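PDB 3BDV: Alpha/beta hydrolase from Pectobacterium atrosepticum SCRI1043, which probably acts as a hydrolase of the alpha/beta-hydrolase fold, its natural substrate unidentified, and binds calcium ions in the crystal. Local coordinates for residues P110-I115 with D136-F141; A56-W61 with D116-A121; E13-L18 with P43-I48; T5-R10 with P172-L177. All coordinates share one frame; numbering follows the deposited sequence. Where two conformers were deposited one is given.

Contact 1: residues P110-I115 with D136-F141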
# COMPACT_ATOMS: atom_id res chain seq x y z
N PRO A 110 -12.93 -0.86 7.70
CA PRO A 110 -13.52 -2.13 7.22
C PRO A 110 -15.06 -2.22 7.08
O PRO A 110 -15.58 -2.85 6.14
CB PRO A 110 -12.98 -3.12 8.24
CG PRO A 110 -11.68 -2.56 8.62
CD PRO A 110 -11.88 -1.10 8.70
N MSE A 111 -15.78 -1.51 7.92
CA MSE A 111 -17.22 -1.54 7.83
C MSE A 111 -17.74 -1.00 6.51
O MSE A 111 -18.79 -1.45 6.04
CB MSE A 111 -17.83 -0.79 9.03
CG MSE A 111 -19.36 -0.65 9.04
SE MSE A 111 -20.07 -2.23 9.80
CE MSE A 111 -19.57 -1.93 11.69
N ARG A 112 -17.04 -0.02 5.90
CA ARG A 112 -17.50 0.54 4.65
C ARG A 112 -17.64 -0.49 3.57
O ARG A 112 -18.35 -0.27 2.63
CB ARG A 112 -16.52 1.60 4.16
CG ARG A 112 -16.31 2.77 5.10
CD ARG A 112 -17.47 3.69 5.21
NE ARG A 112 -18.54 3.23 6.05
CZ ARG A 112 -18.53 3.27 7.37
NH1 ARG A 112 -17.47 3.74 8.04
NH2 ARG A 112 -19.61 2.89 8.05
N PHE A 113 -16.90 -1.57 3.66
CA PHE A 113 -16.97 -2.63 2.68
C PHE A 113 -17.44 -3.94 3.32
O PHE A 113 -17.26 -5.03 2.75
CB PHE A 113 -15.59 -2.80 2.03
CG PHE A 113 -15.19 -1.65 1.16
CD1 PHE A 113 -15.77 -1.47 -0.06
CD2 PHE A 113 -14.22 -0.75 1.58
CE1 PHE A 113 -15.37 -0.40 -0.84
CE2 PHE A 113 -13.81 0.25 0.80
CZ PHE A 113 -14.39 0.47 -0.40
N GLU A 114 -18.11 -3.85 4.46
CA GLU A 114 -18.65 -5.03 5.17
C GLU A 114 -17.64 -6.15 5.38
O GLU A 114 -17.95 -7.34 5.21
CB GLU A 114 -19.90 -5.55 4.47
CG GLU A 114 -21.01 -4.51 4.39
CD GLU A 114 -22.29 -5.10 3.88
OE1 GLU A 114 -23.01 -5.72 4.66
OE2 GLU A 114 -22.57 -4.96 2.70
N ILE A 115 -16.42 -5.77 5.72
CA ILE A 115 -15.37 -6.71 6.06
C ILE A 115 -14.76 -6.42 7.45
O ILE A 115 -13.65 -6.83 7.79
CB ILE A 115 -14.28 -6.87 4.96
CG1 ILE A 115 -13.56 -5.54 4.67
CG2 ILE A 115 -14.88 -7.53 3.71
CD1 ILE A 115 -12.23 -5.80 3.98
N ASP A 136 -10.78 12.04 4.12
CA ASP A 136 -10.95 10.83 3.32
C ASP A 136 -12.35 10.31 3.63
O ASP A 136 -12.60 9.94 4.76
CB ASP A 136 -9.93 9.79 3.76
CG ASP A 136 -10.04 8.51 3.01
OD1 ASP A 136 -11.01 8.35 2.23
OD2 ASP A 136 -9.15 7.65 3.18
N PRO A 137 -13.22 10.23 2.64
CA PRO A 137 -14.58 9.75 2.96
C PRO A 137 -14.68 8.37 3.56
O PRO A 137 -15.68 8.08 4.23
CB PRO A 137 -15.28 9.82 1.60
CG PRO A 137 -14.62 10.98 0.93
CD PRO A 137 -13.17 10.74 1.25
N LEU A 138 -13.69 7.53 3.33
CA LEU A 138 -13.81 6.14 3.77
C LEU A 138 -13.11 5.86 5.08
O LEU A 138 -13.27 4.78 5.60
CB LEU A 138 -13.31 5.17 2.68
CG LEU A 138 -14.07 5.28 1.37
CD1 LEU A 138 -13.76 4.15 0.42
CD2 LEU A 138 -15.58 5.43 1.69
N MSE A 139 -12.38 6.83 5.65
CA MSE A 139 -11.69 6.62 6.91
C MSE A 139 -11.43 7.92 7.64
O MSE A 139 -10.76 8.80 7.12
CB MSE A 139 -10.37 5.85 6.67
CG MSE A 139 -9.52 5.58 7.91
SE MSE A 139 -10.16 4.21 9.06
CE MSE A 139 -9.16 2.66 8.35
N SER A 140 -12.01 8.08 8.83
CA SER A 140 -11.75 9.31 9.62
C SER A 140 -10.32 9.25 10.11
O SER A 140 -9.76 8.16 10.31
CB SER A 140 -12.68 9.49 10.83
OG SER A 140 -12.48 8.52 11.83
N PHE A 141 -9.73 10.40 10.35
CA PHE A 141 -8.36 10.41 10.87
C PHE A 141 -8.23 9.74 12.23
O PHE A 141 -7.27 9.00 12.48
CB PHE A 141 -7.81 11.84 10.91
CG PHE A 141 -6.37 11.87 11.31
CD1 PHE A 141 -5.41 11.50 10.39
CD2 PHE A 141 -5.99 12.18 12.60
CE1 PHE A 141 -4.05 11.48 10.75
CE2 PHE A 141 -4.66 12.16 12.98
CZ PHE A 141 -3.69 11.81 12.06
O HOH W 1 -15.21 5.44 7.45
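Arg112, in the 3-10 turn 110-112, and Phe113 beside it lean on Leu138 of a loop that begins with Asp136. Asp136 does not reach residues 110-115 but shapes their partner: its OD1 accepts the backbone N of Leu138 at 3.0 Å in a nearly straight bond (169°), from well above the carboxylate plane. This is an Asx turn, enclosed in a type I beta turn that runs to Met139, and Pro137, with its fixed phi, suits the second position of that turn. OD1 is also hydrogen-bonded to His163 ND1. An acid following strand 128-132 and paired with a histidine is consistent with the catalytic triad of alpha/beta hydrolases, in which Ser82 of a probable nucleophile elbow would be the third member.

Leu138 carries the contact. Its CG lies opposite the carbonyl carbon (chi1 -60°), and the CD1 methyl reaches Phe113 CZ at 3.8 Å, the side chains crossing at about a right angle. Phe113 also meets Phe83 edge-to-face, so a flat ring serves two apolar neighbours. On the polar side of Leu138, the aliphatic CG of Arg112 lies 3.7 Å from Leu138 O. Bends at chi2 and chi3 turn the arginine chain so that NH1 donates to a water at 2.9 Å, and this water gives a weak bond to Leu138 O. Met139, present as selenomethionine, packs on Ala144 and Trp147 of helix 141-151. Ser140 N-caps that helix, its OG accepting from Arg143 N, and Phe141 stacks on His134.

Contact 2: residues A56-W61 with D116-A121; sequences ADLDRW and DDRIQA
With CG opposite its backbone N (chi1 180°), Leu58 sends CD2 toward Arg118. The arginine starts with CG opposite its carbonyl carbon and bends once, at chi3, which lays its guanidinium over that methyl group. Leu58 CD2 stands above the centre of the guanidinium, 3.9 Å from Arg118 CZ, and touches the base of the chain at Arg118 CB, 3.8 Å away. One branched leucine thus supports both the hydrocarbon and the flat charged end of the arginine, while its own side chain also packs on His90.

The edge of the guanidinium meets Asp59 in a salt bridge. Arg118 approaches end-on, and both terminal nitrogens bond to a single oxygen: NH2 makes the shorter, straighter bond, 2.9 Å from Asp59 OD1 on the syn side (160°), and NH1 a longer, bent one, 3.3 Å from the same OD1, coming from above the carboxylate plane. The two planes are 65° apart, so the grip is not the coplanar two-oxygen kind. A water accepts from Asp59 N at 2.8 Å and weakly from Arg118 NH1.

Asp59 lies in the first turn of helix 58-70, whose N-cap is Asp57; the capping bond runs from Arg60 N to Asp57 OD1 at 3.0 Å. The contact therefore joins the start of this helix to the loop between strands 99-105 and 128-132 of the alpha/beta hydrolase. Acidic residues here would probably interact favourably with the helix dipole, and the cation of Arg118 would offset their negative charge as it ties the loop to the helix.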
# COMPACT_ATOMS: atom_id res chain seq x y z
N ALA A 56 -16.32 -4.99 -4.44
CA ALA A 56 -15.40 -5.24 -3.32
C ALA A 56 -15.58 -6.68 -2.92
O ALA A 56 -16.62 -7.05 -2.49
CB ALA A 56 -15.71 -4.36 -2.15
N ASP A 57 -14.57 -7.49 -3.11
CA ASP A 57 -14.63 -8.85 -2.64
C ASP A 57 -13.28 -9.18 -2.08
O ASP A 57 -12.29 -9.16 -2.82
CB ASP A 57 -14.99 -9.77 -3.79
CG ASP A 57 -15.20 -11.20 -3.35
OD1 ASP A 57 -14.22 -11.94 -3.10
OD2 ASP A 57 -16.38 -11.61 -3.31
N LEU A 58 -13.21 -9.44 -0.77
CA LEU A 58 -11.91 -9.54 -0.12
C LEU A 58 -11.15 -10.75 -0.66
O LEU A 58 -9.95 -10.68 -0.95
CB LEU A 58 -12.07 -9.65 1.40
CG LEU A 58 -10.78 -9.77 2.20
CD1 LEU A 58 -9.86 -8.59 1.91
CD2 LEU A 58 -11.13 -9.82 3.67
N ASP A 59 -11.87 -11.85 -0.81
CA ASP A 59 -11.23 -13.11 -1.25
C ASP A 59 -10.65 -12.97 -2.65
O ASP A 59 -9.57 -13.45 -2.91
CB ASP A 59 -12.23 -14.25 -1.21
CG ASP A 59 -12.58 -14.71 0.19
OD1 ASP A 59 -11.77 -14.56 1.11
OD2 ASP A 59 -13.70 -15.22 0.37
N ARG A 60 -11.31 -12.24 -3.55
CA ARG A 60 -10.72 -12.04 -4.88
C ARG A 60 -9.44 -11.24 -4.83
O ARG A 60 -8.49 -11.55 -5.52
CB ARG A 60 -11.72 -11.38 -5.82
CG ARG A 60 -12.73 -12.40 -6.32
CD ARG A 60 -13.44 -11.95 -7.56
NE ARG A 60 -14.36 -10.87 -7.29
CZ ARG A 60 -15.68 -10.92 -7.48
NH1 ARG A 60 -16.27 -12.01 -7.93
NH2 ARG A 60 -16.42 -9.86 -7.19
N TRP A 61 -9.43 -10.18 -4.05
CA TRP A 61 -8.21 -9.39 -3.86
C TRP A 61 -7.11 -10.25 -3.26
O TRP A 61 -5.97 -10.18 -3.71
CB TRP A 61 -8.46 -8.19 -2.95
CG TRP A 61 -8.62 -6.88 -3.65
CD1 TRP A 61 -7.71 -5.85 -3.71
CD2 TRP A 61 -9.76 -6.45 -4.40
NE1 TRP A 61 -8.22 -4.82 -4.45
CE2 TRP A 61 -9.49 -5.15 -4.86
CE3 TRP A 61 -11.00 -7.02 -4.68
CZ2 TRP A 61 -10.42 -4.41 -5.64
CZ3 TRP A 61 -11.90 -6.32 -5.44
CH2 TRP A 61 -11.62 -5.01 -5.91
N ASP A 116 -15.58 -5.80 8.28
CA ASP A 116 -15.29 -5.61 9.71
C ASP A 116 -15.13 -6.91 10.47
O ASP A 116 -14.56 -6.90 11.57
CB ASP A 116 -16.41 -4.78 10.36
CG ASP A 116 -17.82 -5.29 10.02
OD1 ASP A 116 -18.18 -5.39 8.80
OD2 ASP A 116 -18.59 -5.56 10.98
N ASP A 117 -15.64 -8.01 9.91
CA ASP A 117 -15.46 -9.32 10.51
C ASP A 117 -14.23 -10.06 10.03
O ASP A 117 -13.94 -11.16 10.50
CB ASP A 117 -16.72 -10.17 10.31
CG ASP A 117 -17.08 -10.40 8.85
OD1 ASP A 117 -16.65 -9.64 7.95
OD2 ASP A 117 -17.86 -11.34 8.62
N ARG A 118 -13.47 -9.44 9.14
CA ARG A 118 -12.28 -10.08 8.59
C ARG A 118 -11.00 -9.33 8.78
O ARG A 118 -9.92 -9.86 8.53
CB ARG A 118 -12.55 -10.35 7.13
CG ARG A 118 -13.74 -11.34 7.10
CD ARG A 118 -13.97 -11.94 5.84
NE ARG A 118 -12.92 -12.86 5.47
CZ ARG A 118 -12.78 -13.33 4.24
NH1 ARG A 118 -13.61 -12.92 3.29
NH2 ARG A 118 -11.81 -14.15 3.95
N ILE A 119 -11.06 -8.09 9.22
CA ILE A 119 -9.85 -7.36 9.45
C ILE A 119 -9.67 -7.25 10.95
O ILE A 119 -10.56 -6.72 11.64
CB ILE A 119 -9.97 -5.94 8.82
CG1 ILE A 119 -10.18 -6.06 7.30
CG2 ILE A 119 -8.77 -5.06 9.23
CD1 ILE A 119 -9.07 -6.80 6.53
N GLN A 120 -8.55 -7.75 11.48
CA GLN A 120 -8.33 -7.79 12.92
C GLN A 120 -7.62 -6.52 13.40
O GLN A 120 -6.79 -5.95 12.69
CB GLN A 120 -7.48 -8.99 13.30
CG GLN A 120 -8.01 -10.32 12.77
CD GLN A 120 -7.02 -11.45 13.00
OE1 GLN A 120 -6.38 -11.52 14.06
NE2 GLN A 120 -6.90 -12.35 12.02
N ALA A 121 -7.99 -6.08 14.61
CA ALA A 121 -7.37 -4.98 15.31
C ALA A 121 -6.25 -5.58 16.16
O ALA A 121 -6.33 -5.66 17.38
CB ALA A 121 -8.35 -4.26 16.13
O HOH W 2 -14.49 -12.20 0.16

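Contact 3: residues E13-L18 with P43-I48; sequences EVSQQL and PHWQRI. With CA (calcium ion), chain C.
In this alpha/beta hydrolase the N-terminal helix 4-15 meets the loop leading into edge strand 46-47 of the parallel sheet, where Ser15 touches His44 and Trp45. Ser15 OG accepts a hydrogen bond from Trp45 NE1 at 3.2 Å; the bond is bent (143°), with the oxygen tilted from the indole plane. The same hydroxyl bonds to Leu11 O, one helical turn back, so a small residue able both to give and to accept fits this place. With OG opposite its carbonyl carbon (chi1 -68°), the hydroxyl can serve both partners. Ser15 CB lies by the CD2-NE2 edge of the imidazole, 3.4 Å from His44 CD2, and Trp45 CD1 lies over the rim of one face of that ring. The remainder of the indole is apolar and packs on Met20, Leu177 and Leu180.

Farther along, Arg47 O binds a calcium ion at 2.4 Å, together with Glu68 and three waters. One of these waters, 2.4 Å from the calcium ion, accepts from Arg47 N at 3.0 Å. The chemistry implies that the indole N-H of Trp45, a buried residue, is satisfied by Ser15 of helix 4-15, while the strand that follows offers its backbone carbonyl to the metal.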
# COMPACT_ATOMS: atom_id res chain seq x y z
N GLU A 13 18.20 1.15 -6.15
CA GLU A 13 18.96 0.23 -5.29
C GLU A 13 18.11 -0.70 -4.45
O GLU A 13 18.45 -1.89 -4.26
CB GLU A 13 19.89 0.98 -4.35
CG GLU A 13 21.01 1.71 -5.06
CD GLU A 13 21.93 0.75 -5.80
OE1 GLU A 13 22.49 -0.15 -5.15
OE2 GLU A 13 22.06 0.89 -7.04
N VAL A 14 17.03 -0.18 -3.87
CA VAL A 14 16.13 -1.03 -3.08
C VAL A 14 15.58 -2.16 -3.94
O VAL A 14 15.49 -3.29 -3.51
CB VAL A 14 14.97 -0.20 -2.48
CG1 VAL A 14 13.82 -1.08 -1.98
CG2 VAL A 14 15.52 0.75 -1.35
N SER A 15 15.24 -1.83 -5.18
CA SER A 15 14.67 -2.80 -6.11
C SER A 15 15.62 -3.93 -6.50
O SER A 15 15.19 -4.99 -6.92
CB SER A 15 14.13 -2.08 -7.33
OG SER A 15 13.00 -1.30 -6.95
N GLN A 16 16.91 -3.74 -6.31
CA GLN A 16 17.86 -4.85 -6.52
C GLN A 16 17.61 -6.02 -5.57
O GLN A 16 18.07 -7.14 -5.83
CB GLN A 16 19.31 -4.41 -6.31
CG GLN A 16 19.73 -3.12 -6.98
CD GLN A 16 19.92 -3.25 -8.46
OE1 GLN A 16 19.06 -3.76 -9.18
NE2 GLN A 16 21.07 -2.77 -8.94
N GLN A 17 16.94 -5.76 -4.44
CA GLN A 17 16.74 -6.78 -3.40
C GLN A 17 15.31 -6.99 -2.88
O GLN A 17 15.03 -8.00 -2.26
CB GLN A 17 17.63 -6.46 -2.22
CG GLN A 17 19.13 -6.58 -2.50
CD GLN A 17 19.92 -6.51 -1.20
OE1 GLN A 17 19.72 -7.31 -0.30
NE2 GLN A 17 20.81 -5.53 -1.10
N LEU A 18 14.43 -6.01 -3.08
CA LEU A 18 13.03 -6.10 -2.67
C LEU A 18 12.14 -5.81 -3.86
O LEU A 18 12.50 -5.01 -4.70
CB LEU A 18 12.69 -5.06 -1.60
CG LEU A 18 13.47 -5.18 -0.30
CD1 LEU A 18 13.16 -4.02 0.65
CD2 LEU A 18 13.16 -6.54 0.37
N PRO A 43 9.29 0.67 -13.91
CA PRO A 43 8.59 -0.38 -14.66
C PRO A 43 8.85 -1.80 -14.19
O PRO A 43 8.16 -2.73 -14.63
CB PRO A 43 9.08 -0.18 -16.10
CG PRO A 43 9.75 1.14 -16.14
CD PRO A 43 10.25 1.41 -14.76
N HIS A 44 9.86 -1.98 -13.34
CA HIS A 44 10.14 -3.28 -12.74
C HIS A 44 9.24 -3.54 -11.53
O HIS A 44 9.15 -4.67 -11.07
CB HIS A 44 11.62 -3.39 -12.33
CG HIS A 44 12.13 -2.17 -11.61
ND1 HIS A 44 12.23 -0.93 -12.22
CD2 HIS A 44 12.52 -1.99 -10.32
CE1 HIS A 44 12.69 -0.05 -11.35
NE2 HIS A 44 12.88 -0.67 -10.19
N TRP A 45 8.57 -2.51 -10.99
CA TRP A 45 7.62 -2.77 -9.90
C TRP A 45 6.46 -3.60 -10.39
O TRP A 45 6.10 -3.51 -11.54
CB TRP A 45 7.10 -1.49 -9.29
CG TRP A 45 8.17 -0.72 -8.54
CD1 TRP A 45 9.52 -0.95 -8.53
CD2 TRP A 45 7.96 0.43 -7.72
NE1 TRP A 45 10.16 -0.02 -7.74
CE2 TRP A 45 9.23 0.85 -7.24
CE3 TRP A 45 6.83 1.14 -7.33
CZ2 TRP A 45 9.40 1.94 -6.40
CZ3 TRP A 45 6.99 2.22 -6.48
CH2 TRP A 45 8.27 2.62 -6.04
N GLN A 46 5.90 -4.41 -9.51
CA GLN A 46 4.81 -5.30 -9.88
C GLN A 46 3.47 -4.73 -9.46
O GLN A 46 3.40 -3.80 -8.67
CB GLN A 46 5.02 -6.66 -9.25
CG GLN A 46 6.26 -7.43 -9.76
CD GLN A 46 6.31 -7.55 -11.28
OE1 GLN A 46 5.46 -8.19 -11.89
NE2 GLN A 46 7.30 -6.91 -11.89
N ARG A 47 2.40 -5.30 -10.00
CA ARG A 47 1.06 -4.80 -9.78
C ARG A 47 0.05 -5.92 -9.94
O ARG A 47 0.17 -6.75 -10.86
CB ARG A 47 0.78 -3.64 -10.73
CG ARG A 47 -0.59 -3.04 -10.61
CD ARG A 47 -0.66 -1.79 -11.42
NE ARG A 47 -2.04 -1.34 -11.51
CZ ARG A 47 -2.41 -0.09 -11.73
NH1 ARG A 47 -1.51 0.85 -11.97
NH2 ARG A 47 -3.69 0.21 -11.79
N ILE A 48 -0.93 -5.98 -9.05
CA ILE A 48 -1.88 -7.10 -9.11
C ILE A 48 -2.83 -6.82 -10.24
O ILE A 48 -3.09 -5.67 -10.57
CB ILE A 48 -2.65 -7.37 -7.77
CG1 ILE A 48 -3.51 -6.17 -7.38
CG2 ILE A 48 -1.70 -7.77 -6.60
CD1 ILE A 48 -4.74 -6.58 -6.56
CA CA C . 1.18 -8.75 -11.82
O HOH W 3 3.10 -7.36 -12.00
O HOH W 4 -0.26 -10.26 -12.70
O HOH W 5 2.66 -10.63 -12.31

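Contact 4: residues T5-R10 with P172-L177; sequences TEIDLR and PWEYGL. With EDO (1,2-ethanediol), chain H.
Ile7 of the N-terminal helix 4-15 packs against Glu174 and Leu177 in the first turn of helix 174-185, the last helix of this alpha/beta hydrolase. Ile7 was modelled in two conformers; in the one described, CG1 lies opposite the carbonyl carbon (chi1 -79°) and CG2 opposite the backbone N, so the two branches diverge toward different partners. CG2 meets Leu177 CB at 3.9 Å, the side chains crossing at about a right angle. The other branch is extended and carries CD1 across the Glu174 side chain, 4.0 Å from Glu174 CB. A beta-branched residue suits this place because its two branches can meet two residues of the facing helix.

Glu174 is bent at chi2 (-124°), which turns the carboxylate back toward helix 4-15. There Glu174 OE2 takes a hydrogen bond from Thr4 OG1 and a salt bridge from Arg41, a residue that also pairs with Asp8. Leu177 spreads its apolar end over Trp38, Phe42 and Trp45. Behind it, Gly176 sets its CA over the centre of the Trp173 indole, 3.5 Å above the ring plane, an approach possible because glycine has no side chain. One turn on from Glu6, Arg10, bent only at chi3 (73°), pairs with Glu185 through NE, while its NH1 donates to O1 of an ethanediol molecule, probably from the crystallisation liquor, at 2.8 Å.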
# COMPACT_ATOMS: atom_id res chain seq x y z
N THR A 5 15.91 12.89 -8.36
CA THR A 5 17.05 12.08 -8.77
C THR A 5 17.54 11.24 -7.61
O THR A 5 17.89 10.06 -7.78
CB THR A 5 18.23 12.94 -9.34
N GLU A 6 17.55 11.82 -6.41
CA GLU A 6 17.98 11.06 -5.26
C GLU A 6 16.95 10.02 -4.89
O GLU A 6 17.35 8.90 -4.53
CB GLU A 6 18.36 11.91 -4.05
CG GLU A 6 19.21 11.10 -3.05
N ILE A 7 15.65 10.34 -5.03
CA ILE A 7 14.58 9.34 -4.81
C ILE A 7 14.79 8.16 -5.77
O ILE A 7 14.76 7.00 -5.38
CB ILE A 7 13.13 9.94 -5.05
CG1 ILE A 7 12.65 10.76 -3.85
CG2 ILE A 7 12.11 8.82 -5.36
CD1 ILE A 7 11.28 11.52 -4.06
N ASP A 8 14.95 8.47 -7.05
CA ASP A 8 15.07 7.39 -8.05
C ASP A 8 16.27 6.52 -7.85
O ASP A 8 16.14 5.30 -7.95
CB ASP A 8 15.07 7.96 -9.45
CG ASP A 8 13.77 8.63 -9.79
OD1 ASP A 8 12.79 8.30 -9.14
OD2 ASP A 8 13.72 9.50 -10.66
N LEU A 9 17.42 7.11 -7.51
CA LEU A 9 18.63 6.28 -7.26
C LEU A 9 18.42 5.37 -6.06
O LEU A 9 18.73 4.18 -6.11
CB LEU A 9 19.86 7.15 -6.97
CG LEU A 9 20.49 7.97 -8.10
CD1 LEU A 9 21.35 9.13 -7.54
CD2 LEU A 9 21.31 7.06 -9.00
N ARG A 10 17.87 5.91 -4.99
CA ARG A 10 17.67 5.13 -3.77
C ARG A 10 16.68 4.02 -4.03
O ARG A 10 16.93 2.88 -3.65
CB ARG A 10 17.20 6.01 -2.62
CG ARG A 10 18.33 6.86 -2.02
CD ARG A 10 17.80 7.86 -1.02
NE ARG A 10 17.39 7.24 0.24
CZ ARG A 10 16.89 7.95 1.25
NH1 ARG A 10 16.73 9.26 1.14
NH2 ARG A 10 16.50 7.38 2.35
N PRO A 172 1.83 12.34 -8.93
CA PRO A 172 3.15 11.75 -8.79
C PRO A 172 3.54 11.42 -7.37
O PRO A 172 4.33 10.56 -7.20
CB PRO A 172 4.10 12.82 -9.33
CG PRO A 172 3.30 13.87 -9.79
CD PRO A 172 1.90 13.70 -9.50
N TRP A 173 3.06 12.18 -6.40
CA TRP A 173 3.32 11.95 -4.98
C TRP A 173 4.76 11.56 -4.63
O TRP A 173 5.03 10.44 -4.15
CB TRP A 173 2.32 10.93 -4.41
CG TRP A 173 2.17 10.99 -2.89
CD1 TRP A 173 2.34 12.07 -2.06
CD2 TRP A 173 1.83 9.88 -2.04
NE1 TRP A 173 2.09 11.71 -0.76
CE2 TRP A 173 1.80 10.37 -0.72
CE3 TRP A 173 1.52 8.54 -2.27
CZ2 TRP A 173 1.49 9.56 0.36
CZ3 TRP A 173 1.26 7.71 -1.21
CH2 TRP A 173 1.23 8.22 0.10
N GLU A 174 5.65 12.51 -4.85
CA GLU A 174 7.04 12.32 -4.50
C GLU A 174 7.22 12.08 -3.00
O GLU A 174 8.12 11.32 -2.60
CB GLU A 174 7.87 13.50 -4.98
CG GLU A 174 7.99 13.52 -6.47
CD GLU A 174 9.41 13.54 -6.96
OE1 GLU A 174 10.34 13.72 -6.15
OE2 GLU A 174 9.60 13.38 -8.17
N TYR A 175 6.37 12.70 -2.16
CA TYR A 175 6.50 12.49 -0.71
C TYR A 175 6.28 11.02 -0.35
O TYR A 175 7.01 10.47 0.48
CB TYR A 175 5.57 13.40 0.14
CG TYR A 175 5.89 13.26 1.62
CD1 TYR A 175 7.03 13.84 2.16
CD2 TYR A 175 5.07 12.52 2.46
CE1 TYR A 175 7.34 13.69 3.50
CE2 TYR A 175 5.38 12.38 3.81
CZ TYR A 175 6.52 12.95 4.31
OH TYR A 175 6.84 12.74 5.64
N GLY A 176 5.29 10.37 -0.97
CA GLY A 176 5.12 8.94 -0.76
C GLY A 176 6.32 8.10 -1.19
O GLY A 176 6.74 7.14 -0.50
N LEU A 177 6.89 8.42 -2.34
CA LEU A 177 8.11 7.77 -2.79
C LEU A 177 9.27 7.99 -1.85
O LEU A 177 10.04 7.07 -1.58
CB LEU A 177 8.47 8.28 -4.19
CG LEU A 177 7.59 7.82 -5.33
CD1 LEU A 177 8.08 8.51 -6.60
CD2 LEU A 177 7.58 6.24 -5.49
C1 EDO H . 16.18 11.64 -1.43
O1 EDO H . 17.37 11.16 -0.78
C2 EDO H . 14.86 11.27 -0.73
O2 EDO H . 14.35 12.34 0.09

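The four contacts form two groups on opposite sides of the chain's centre. Contacts 1 and 2 lie 12 Å apart between centres and touch through Phe113 and Ala56; their segments alternate along the chain, and both draw on the loop between strands 99-105 and 128-132. Contacts 3 and 4, 14 Å apart between centres, share helix 4-15 and meet where Trp45 packs on Leu177. Contact 4 encloses all the others in sequence. Contacts 2 and 3, with centres 26 Å apart, still touch at Trp61 and Ile48; strand 46-47 and helix 58-70 follow each other in the chain. Contacts 1 and 2 thus bind the loop after strand 99-105 to its neighbours, and contacts 3 and 4 bind the N-terminal helix to the edge-strand loop and the last helix.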